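PDB 1IXK: methyltransferase from Pyrococcus horikoshii, which probably binds RNA and uses S-adenosyl-L-methionine to methylate cytidine at carbon 5 in tRNA. Local coordinates for residues I33-A38 against R296-V301; C46-T51 against Y101-S106. All blocks are in the same frame, centred on the assembly; numbering follows the deposited sequence.

Three helices open the chain, and the last of them, 31-38, supplies the first half of interaction 1; strand 46-49 of the four-stranded antiparallel sheet follows directly. That strand finds its partner, 101-106, some fifty residues on, closing interaction 2 within the N-terminal region. The chain then builds the parallel core of the Rossmann-like methyltransferase before 296-301 returns to helix 31-38. Interaction 2 is thus nested inside interaction 1, a compact worked example of loops within loops in a two-part enzyme. The centres lie about 22 Å apart, yet L297 CD1 packs on S106 CB at 4.2 Å.

Interaction 1. Residues I33-A38 against R296-V301; sequences IRIAEA and RLYPDV
Helix 31-38, the third helix of the chain, meets the turn leaving strand 295-297 of the mixed methyltransferase sheet, with I35 and A38 set against Y298, P299 and D300. No direct hydrogen bond joins 33-38 to 296-301; the contact between them is apolar, with one bridging water. I35 spreads its branches over three residues. Its CG2 lies 3.8 Å from P299 CG, its CD1 reaches obliquely to Y298 CD1 at 3.9 Å, and its CG1 rests 3.8 Å from the carboxylate carbon CG of D300. CG1 is anti to the carbonyl carbon (chi1 -71°) and CD1 anti to CA (chi2 166°), which carries CD1 to the tyrosine; CG2, anti to the backbone N, faces the proline. One helical turn on, A38 CB sits 3.5 Å from P299 O and also touches D300 CA. The meeting joins the NSUN-type N-terminal region to the Rossmann-like methyltransferase domain, and P299 lies about 10 Å, side chain to side chain, from C247, the predicted nucleophile. Y298 is tied to helices 18-28 and 31-38: W28 NE1 donates a hydrogen bond to its OH, and R31 makes a cation-pi contact with its ring. R31, at the helix start, also takes the D300 carboxylate in a salt bridge from NE to OD2, and that oxygen accepts from a water at 2.6 Å. The water in turn accepts from R34 NE at 2.9 Å, lying in the guanidinium plane at its edge. R34 NE and D300 OD2 remain 4.8 Å apart, so their opposite charges probably attract across the water.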
ATOM      1  N   ILE A  33       9.607  -7.328  20.035  1.00 21.72           N
ATOM      2  CA  ILE A  33      10.542  -8.344  19.574  1.00 23.38           C
ATOM      3  C   ILE A  33       9.899  -9.279  18.546  1.00 21.71           C
ATOM      4  O   ILE A  33      10.530  -9.647  17.559  1.00 22.16           O
ATOM      5  CB  ILE A  33      11.086  -9.184  20.765  1.00 26.03           C
ATOM      6  CG1 ILE A  33      12.068 -10.243  20.258  1.00 27.32           C
ATOM      7  CG2 ILE A  33       9.943  -9.846  21.508  1.00 27.05           C
ATOM      8  CD1 ILE A  33      13.303  -9.667  19.606  1.00 29.07           C
ATOM      9  N   ARG A  34       8.644  -9.651  18.776  1.00 20.93           N
ATOM     10  CA  ARG A  34       7.939 -10.545  17.863  1.00 21.83           C
ATOM     11  C   ARG A  34       7.729  -9.910  16.485  1.00 21.40           C
ATOM     12  O   ARG A  34       7.778 -10.592  15.462  1.00 21.32           O
ATOM     13  CB  ARG A  34       6.596 -10.966  18.471  1.00 23.34           C
ATOM     14  CG  ARG A  34       6.746 -11.684  19.816  1.00 26.06           C
ATOM     15  CD  ARG A  34       5.547 -12.564  20.147  1.00 28.15           C
ATOM     16  NE  ARG A  34       4.344 -11.811  20.496  1.00 30.08           N
ATOM     17  CZ  ARG A  34       4.196 -11.097  21.608  1.00 31.33           C
ATOM     18  NH1 ARG A  34       5.178 -11.029  22.496  1.00 31.25           N
ATOM     19  NH2 ARG A  34       3.058 -10.457  21.839  1.00 31.64           N
ATOM     20  N   ILE A  35       7.498  -8.603  16.462  1.00 21.21           N
ATOM     21  CA  ILE A  35       7.302  -7.888  15.205  1.00 19.66           C
ATOM     22  C   ILE A  35       8.636  -7.792  14.465  1.00 20.50           C
ATOM     23  O   ILE A  35       8.715  -8.074  13.268  1.00 19.72           O
ATOM     24  CB  ILE A  35       6.757  -6.465  15.461  1.00 20.01           C
ATOM     25  CG1 ILE A  35       5.306  -6.548  15.947  1.00 20.45           C
ATOM     26  CG2 ILE A  35       6.877  -5.614  14.194  1.00 20.37           C
ATOM     27  CD1 ILE A  35       4.779  -5.255  16.534  1.00 19.58           C
ATOM     28  N   ALA A  36       9.684  -7.404  15.188  1.00 20.35           N
ATOM     29  CA  ALA A  36      11.013  -7.261  14.604  1.00 20.99           C
ATOM     30  C   ALA A  36      11.526  -8.567  14.000  1.00 23.06           C
ATOM     31  O   ALA A  36      12.020  -8.585  12.869  1.00 21.93           O
ATOM     32  CB  ALA A  36      11.992  -6.753  15.656  1.00 21.97           C
ATOM     33  N   GLU A  37      11.406  -9.661  14.745  1.00 23.47           N
ATOM     34  CA  GLU A  37      11.873 -10.950  14.248  1.00 24.01           C
ATOM     35  C   GLU A  37      11.023 -11.470  13.094  1.00 24.42           C
ATOM     36  O   GLU A  37      11.553 -12.017  12.131  1.00 23.11           O
ATOM     37  CB  GLU A  37      11.886 -11.991  15.367  1.00 26.21           C
ATOM     38  CG  GLU A  37      12.810 -11.658  16.518  1.00 29.32           C
ATOM     39  CD  GLU A  37      12.898 -12.787  17.520  1.00 32.94           C
ATOM     40  OE1 GLU A  37      11.839 -13.351  17.874  1.00 32.68           O
ATOM     41  OE2 GLU A  37      14.024 -13.103  17.959  1.00 35.10           O
ATOM     42  N   ALA A  38       9.707 -11.309  13.191  1.00 23.18           N
ATOM     43  CA  ALA A  38       8.826 -11.779  12.128  1.00 24.93           C
ATOM     44  C   ALA A  38       9.150 -11.061  10.830  1.00 25.32           C
ATOM     45  O   ALA A  38       8.963 -11.606   9.743  1.00 25.18           O
ATOM     46  CB  ALA A  38       7.370 -11.538  12.498  1.00 23.99           C
ATOM     47  N   ARG A 296      -3.596  -0.997  10.546  1.00  8.97           N
ATOM     48  CA  ARG A 296      -2.195  -1.389  10.465  1.00 10.62           C
ATOM     49  C   ARG A 296      -2.105  -2.898  10.291  1.00 13.78           C
ATOM     50  O   ARG A 296      -2.890  -3.652  10.879  1.00 11.89           O
ATOM     51  CB  ARG A 296      -1.443  -1.018  11.747  1.00 13.07           C
ATOM     52  CG  ARG A 296      -0.892   0.398  11.784  1.00 12.49           C
ATOM     53  CD  ARG A 296      -0.208   0.650  13.122  1.00 17.42           C
ATOM     54  NE  ARG A 296       0.435   1.959  13.189  1.00 14.68           N
ATOM     55  CZ  ARG A 296       1.750   2.145  13.178  1.00 18.41           C
ATOM     56  NH1 ARG A 296       2.568   1.102  13.097  1.00 16.93           N
ATOM     57  NH2 ARG A 296       2.250   3.372  13.267  1.00 16.15           N
ATOM     58  N   LEU A 297      -1.144  -3.327   9.482  1.00 13.06           N
ATOM     59  CA  LEU A 297      -0.892  -4.744   9.268  1.00 14.67           C
ATOM     60  C   LEU A 297       0.481  -4.968   9.883  1.00 16.95           C
ATOM     61  O   LEU A 297       1.392  -4.157   9.699  1.00 15.96           O
ATOM     62  CB  LEU A 297      -0.858  -5.087   7.776  1.00 14.56           C
ATOM     63  CG  LEU A 297      -2.171  -4.978   7.000  1.00 14.36           C
ATOM     64  CD1 LEU A 297      -1.924  -5.346   5.540  1.00 15.33           C
ATOM     65  CD2 LEU A 297      -3.220  -5.900   7.617  1.00 15.55           C
ATOM     66  N   TYR A 298       0.619  -6.058  10.628  1.00 18.96           N
ATOM     67  CA  TYR A 298       1.876  -6.381  11.293  1.00 21.34           C
ATOM     68  C   TYR A 298       2.450  -7.690  10.772  1.00 22.58           C
ATOM     69  O   TYR A 298       1.719  -8.656  10.550  1.00 22.80           O
ATOM     70  CB  TYR A 298       1.643  -6.481  12.798  1.00 20.90           C
ATOM     71  CG  TYR A 298       1.328  -5.159  13.455  1.00 22.14           C
ATOM     72  CD1 TYR A 298       2.332  -4.216  13.679  1.00 22.00           C
ATOM     73  CD2 TYR A 298       0.028  -4.853  13.864  1.00 20.95           C
ATOM     74  CE1 TYR A 298       2.056  -3.007  14.296  1.00 21.41           C
ATOM     75  CE2 TYR A 298      -0.261  -3.640  14.484  1.00 21.90           C
ATOM     76  CZ  TYR A 298       0.760  -2.723  14.700  1.00 21.97           C
ATOM     77  OH  TYR A 298       0.494  -1.534  15.336  1.00 19.25           O
ATOM     78  N   PRO A 299       3.774  -7.742  10.584  1.00 23.45           N
ATOM     79  CA  PRO A 299       4.430  -8.949  10.082  1.00 24.74           C
ATOM     80  C   PRO A 299       4.311 -10.164  10.994  1.00 23.49           C
ATOM     81  O   PRO A 299       4.487 -11.288  10.543  1.00 23.95           O
ATOM     82  CB  PRO A 299       5.878  -8.500   9.890  1.00 26.17           C
ATOM     83  CG  PRO A 299       6.047  -7.466  10.956  1.00 26.63           C
ATOM     84  CD  PRO A 299       4.761  -6.683  10.859  1.00 24.78           C
ATOM     85  N   ASP A 300       4.000  -9.945  12.268  1.00 22.72           N
ATOM     86  CA  ASP A 300       3.884 -11.065  13.195  1.00 24.39           C
ATOM     87  C   ASP A 300       2.514 -11.736  13.173  1.00 24.80           C
ATOM     88  O   ASP A 300       2.347 -12.824  13.722  1.00 26.54           O
ATOM     89  CB  ASP A 300       4.245 -10.622  14.622  1.00 23.66           C
ATOM     90  CG  ASP A 300       3.248  -9.643  15.215  1.00 23.69           C
ATOM     91  OD1 ASP A 300       2.634  -8.865  14.451  1.00 21.42           O
ATOM     92  OD2 ASP A 300       3.096  -9.641  16.457  1.00 22.16           O
ATOM     93  N   VAL A 301       1.536 -11.106  12.529  1.00 24.32           N
ATOM     94  CA  VAL A 301       0.208 -11.702  12.457  1.00 26.08           C
ATOM     95  C   VAL A 301      -0.376 -11.754  11.044  1.00 26.99           C
ATOM     96  O   VAL A 301      -1.155 -12.648  10.728  1.00 26.09           O
ATOM     97  CB  VAL A 301      -0.805 -10.964  13.382  1.00 26.75           C
ATOM     98  CG1 VAL A 301      -0.336 -11.017  14.826  1.00 27.48           C
ATOM     99  CG2 VAL A 301      -0.961  -9.532  12.948  1.00 27.95           C
TER
HETATM  100  O   HOH W   1       2.650 -11.586  18.200  1.00 36.70           O

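Interaction 2. Residues C46-T51 against Y101-S106; sequences CFRVNT and YIQEAS
C46-R48 and Y101-Q103 run as antiparallel neighbours, with R48 and Y101 forming a hydrogen-bonded pair: R48 N donates to Y101 O at 2.8 Å and Y101 N to R48 O at 2.9 Å. F47 and I102 make the adjoining non-hydrogen-bonded pair, their CA atoms 4.4 Å apart. Beyond it the pairing slackens to a weak bond from Q103 N to C46 O. On the F47 face, I102 CD1 presses against F47 CB at 3.5 Å, while the phenyl ring turns away to meet F70 edge-to-face. Strand 100-102 is one of the two outermost strands of the four-stranded antiparallel sheet, and Y101 and R48 face helix 131-139, whose first residues belong to the predicted S-adenosyl-L-methionine site. CG of R48 is anti to the backbone N (chi1 174°), and a bend at chi3 (91°) turns NE so that the guanidinium comes beside Y101. Although guanidinium and ring planes are only 8° apart, it is Y101 CB, 3.8 Å above the guanidinium, that covers one face, offset toward the rim. R48 NH2 bonds to Q103 OE1 at 2.9 Å, from above the amide carbonyl plane, and also to G131 O at the start of that helix; NE and NH1 bond to Q138 and S134. C46, disulfide-linked to C81, sets SG 4.1 Å from A105 CB.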
ATOM      1  N   CYS A  46       2.765 -13.902  -3.710  1.00 17.23           N
ATOM      2  CA  CYS A  46       1.329 -13.762  -3.937  1.00 15.54           C
ATOM      3  C   CYS A  46       1.026 -13.208  -5.324  1.00 15.17           C
ATOM      4  O   CYS A  46       1.878 -12.584  -5.962  1.00 13.38           O
ATOM      5  CB  CYS A  46       0.710 -12.840  -2.881  1.00 17.04           C
ATOM      6  SG  CYS A  46       1.189 -13.176  -1.153  1.00 21.60           S
ATOM      7  N   PHE A  47      -0.194 -13.440  -5.798  1.00 14.92           N
ATOM      8  CA  PHE A  47      -0.572 -12.937  -7.111  1.00 14.55           C
ATOM      9  C   PHE A  47      -2.000 -12.423  -7.115  1.00 13.45           C
ATOM     10  O   PHE A  47      -2.809 -12.788  -6.267  1.00 12.18           O
ATOM     11  CB  PHE A  47      -0.400 -14.034  -8.175  1.00 16.39           C
ATOM     12  CG  PHE A  47      -1.316 -15.215  -7.992  1.00 18.52           C
ATOM     13  CD1 PHE A  47      -2.630 -15.176  -8.451  1.00 17.89           C
ATOM     14  CD2 PHE A  47      -0.873 -16.355  -7.329  1.00 18.43           C
ATOM     15  CE1 PHE A  47      -3.488 -16.252  -8.251  1.00 19.91           C
ATOM     16  CE2 PHE A  47      -1.728 -17.442  -7.123  1.00 19.93           C
ATOM     17  CZ  PHE A  47      -3.037 -17.390  -7.584  1.00 18.07           C
ATOM     18  N   ARG A  48      -2.293 -11.580  -8.096  1.00 12.89           N
ATOM     19  CA  ARG A  48      -3.607 -10.987  -8.260  1.00 14.88           C
ATOM     20  C   ARG A  48      -4.152 -11.412  -9.613  1.00 13.72           C
ATOM     21  O   ARG A  48      -3.456 -11.330 -10.619  1.00 14.81           O
ATOM     22  CB  ARG A  48      -3.482  -9.465  -8.213  1.00 15.38           C
ATOM     23  CG  ARG A  48      -4.754  -8.697  -8.516  1.00 19.38           C
ATOM     24  CD  ARG A  48      -4.419  -7.232  -8.748  1.00 15.48           C
ATOM     25  NE  ARG A  48      -4.146  -6.927 -10.148  1.00 16.89           N
ATOM     26  CZ  ARG A  48      -3.194  -6.098 -10.569  1.00 16.15           C
ATOM     27  NH1 ARG A  48      -3.039  -5.877 -11.865  1.00 16.65           N
ATOM     28  NH2 ARG A  48      -2.375  -5.511  -9.701  1.00 14.97           N
ATOM     29  N   VAL A  49      -5.393 -11.879  -9.638  1.00 14.70           N
ATOM     30  CA  VAL A  49      -6.006 -12.288 -10.898  1.00 14.03           C
ATOM     31  C   VAL A  49      -6.383 -11.029 -11.677  1.00 15.45           C
ATOM     32  O   VAL A  49      -7.012 -10.123 -11.125  1.00 13.48           O
ATOM     33  CB  VAL A  49      -7.294 -13.096 -10.661  1.00 14.34           C
ATOM     34  CG1 VAL A  49      -7.948 -13.422 -11.997  1.00 16.05           C
ATOM     35  CG2 VAL A  49      -6.981 -14.370  -9.878  1.00 15.88           C
ATOM     36  N   ASN A  50      -6.000 -10.970 -12.949  1.00 15.28           N
ATOM     37  CA  ASN A  50      -6.342  -9.820 -13.775  1.00 16.12           C
ATOM     38  C   ASN A  50      -7.717 -10.077 -14.377  1.00 16.76           C
ATOM     39  O   ASN A  50      -7.853 -10.739 -15.410  1.00 14.42           O
ATOM     40  CB  ASN A  50      -5.305  -9.611 -14.879  1.00 16.38           C
ATOM     41  CG  ASN A  50      -5.684  -8.488 -15.824  1.00 16.40           C
ATOM     42  OD1 ASN A  50      -6.534  -7.656 -15.506  1.00 15.74           O
ATOM     43  ND2 ASN A  50      -5.051  -8.453 -16.987  1.00 14.44           N
ATOM     44  N   THR A  51      -8.740  -9.550 -13.714  1.00 16.51           N
ATOM     45  CA  THR A  51     -10.111  -9.741 -14.157  1.00 18.64           C
ATOM     46  C   THR A  51     -10.441  -9.027 -15.462  1.00 19.82           C
ATOM     47  O   THR A  51     -11.551  -9.149 -15.979  1.00 19.97           O
ATOM     48  CB  THR A  51     -11.097  -9.326 -13.059  1.00 19.39           C
ATOM     49  OG1 THR A  51     -10.883  -7.955 -12.703  1.00 17.64           O
ATOM     50  CG2 THR A  51     -10.895 -10.206 -11.834  1.00 19.74           C
ATOM     51  N   TYR A 101      -0.919 -11.041 -11.921  1.00 15.54           N
ATOM     52  CA  TYR A 101       0.144 -10.073 -11.672  1.00 15.43           C
ATOM     53  C   TYR A 101       0.722 -10.375 -10.301  1.00 15.21           C
ATOM     54  O   TYR A 101      -0.022 -10.573  -9.341  1.00 12.10           O
ATOM     55  CB  TYR A 101      -0.412  -8.647 -11.714  1.00 17.24           C
ATOM     56  CG  TYR A 101       0.647  -7.579 -11.559  1.00 18.49           C
ATOM     57  CD1 TYR A 101       1.036  -7.129 -10.298  1.00 18.77           C
ATOM     58  CD2 TYR A 101       1.281  -7.037 -12.676  1.00 21.21           C
ATOM     59  CE1 TYR A 101       2.036  -6.164 -10.154  1.00 19.17           C
ATOM     60  CE2 TYR A 101       2.278  -6.075 -12.543  1.00 21.49           C
ATOM     61  CZ  TYR A 101       2.649  -5.644 -11.281  1.00 19.81           C
ATOM     62  OH  TYR A 101       3.630  -4.688 -11.157  1.00 23.37           O
ATOM     63  N   ILE A 102       2.048 -10.422 -10.210  1.00 16.89           N
ATOM     64  CA  ILE A 102       2.708 -10.723  -8.941  1.00 17.47           C
ATOM     65  C   ILE A 102       3.010  -9.462  -8.130  1.00 17.34           C
ATOM     66  O   ILE A 102       3.650  -8.539  -8.617  1.00 14.80           O
ATOM     67  CB  ILE A 102       4.041 -11.473  -9.165  1.00 20.21           C
ATOM     68  CG1 ILE A 102       3.807 -12.731 -10.006  1.00 22.48           C
ATOM     69  CG2 ILE A 102       4.656 -11.841  -7.821  1.00 19.85           C
ATOM     70  CD1 ILE A 102       2.940 -13.774  -9.331  1.00 26.77           C
ATOM     71  N   GLN A 103       2.541  -9.440  -6.889  1.00 16.92           N
ATOM     72  CA  GLN A 103       2.766  -8.315  -5.992  1.00 16.90           C
ATOM     73  C   GLN A 103       2.480  -8.762  -4.566  1.00 16.68           C
ATOM     74  O   GLN A 103       1.797  -9.762  -4.341  1.00 15.23           O
ATOM     75  CB  GLN A 103       1.864  -7.129  -6.365  1.00 19.78           C
ATOM     76  CG  GLN A 103       0.374  -7.401  -6.248  1.00 21.36           C
ATOM     77  CD  GLN A 103      -0.475  -6.201  -6.642  1.00 23.56           C
ATOM     78  OE1 GLN A 103      -1.619  -6.354  -7.051  1.00 22.93           O
ATOM     79  NE2 GLN A 103       0.083  -4.999  -6.508  1.00 24.63           N
ATOM     80  N   GLU A 104       3.005  -8.017  -3.604  1.00 17.06           N
ATOM     81  CA  GLU A 104       2.812  -8.346  -2.199  1.00 16.61           C
ATOM     82  C   GLU A 104       1.348  -8.222  -1.803  1.00 13.59           C
ATOM     83  O   GLU A 104       0.616  -7.394  -2.343  1.00 15.38           O
ATOM     84  CB  GLU A 104       3.658  -7.417  -1.331  1.00 19.59           C
ATOM     85  CG  GLU A 104       5.150  -7.549  -1.562  1.00 25.68           C
ATOM     86  CD  GLU A 104       5.939  -6.528  -0.774  1.00 30.62           C
ATOM     87  OE1 GLU A 104       5.698  -6.409   0.445  1.00 32.22           O
ATOM     88  OE2 GLU A 104       6.800  -5.845  -1.370  1.00 34.12           O
ATOM     89  N   ALA A 105       0.930  -9.044  -0.849  1.00 10.90           N
ATOM     90  CA  ALA A 105      -0.449  -9.023  -0.382  1.00 11.93           C
ATOM     91  C   ALA A 105      -0.837  -7.631   0.107  1.00 11.31           C
ATOM     92  O   ALA A 105      -1.893  -7.113  -0.248  1.00 10.71           O
ATOM     93  CB  ALA A 105      -0.640 -10.038   0.738  1.00 10.23           C
ATOM     94  N   SER A 106       0.018  -7.020   0.919  1.00 13.36           N
ATOM     95  CA  SER A 106      -0.283  -5.696   1.447  1.00 13.81           C
ATOM     96  C   SER A 106      -0.518  -4.656   0.356  1.00 14.54           C
ATOM     97  O   SER A 106      -1.375  -3.782   0.506  1.00 15.24           O
ATOM     98  CB  SER A 106       0.841  -5.224   2.384  1.00 15.07           C
ATOM     99  OG  SER A 106       2.063  -5.055   1.686  1.00 16.94           O
TER
HETATM  100  O   HOH W   2       4.330 -11.496  -3.884  1.00 17.74           O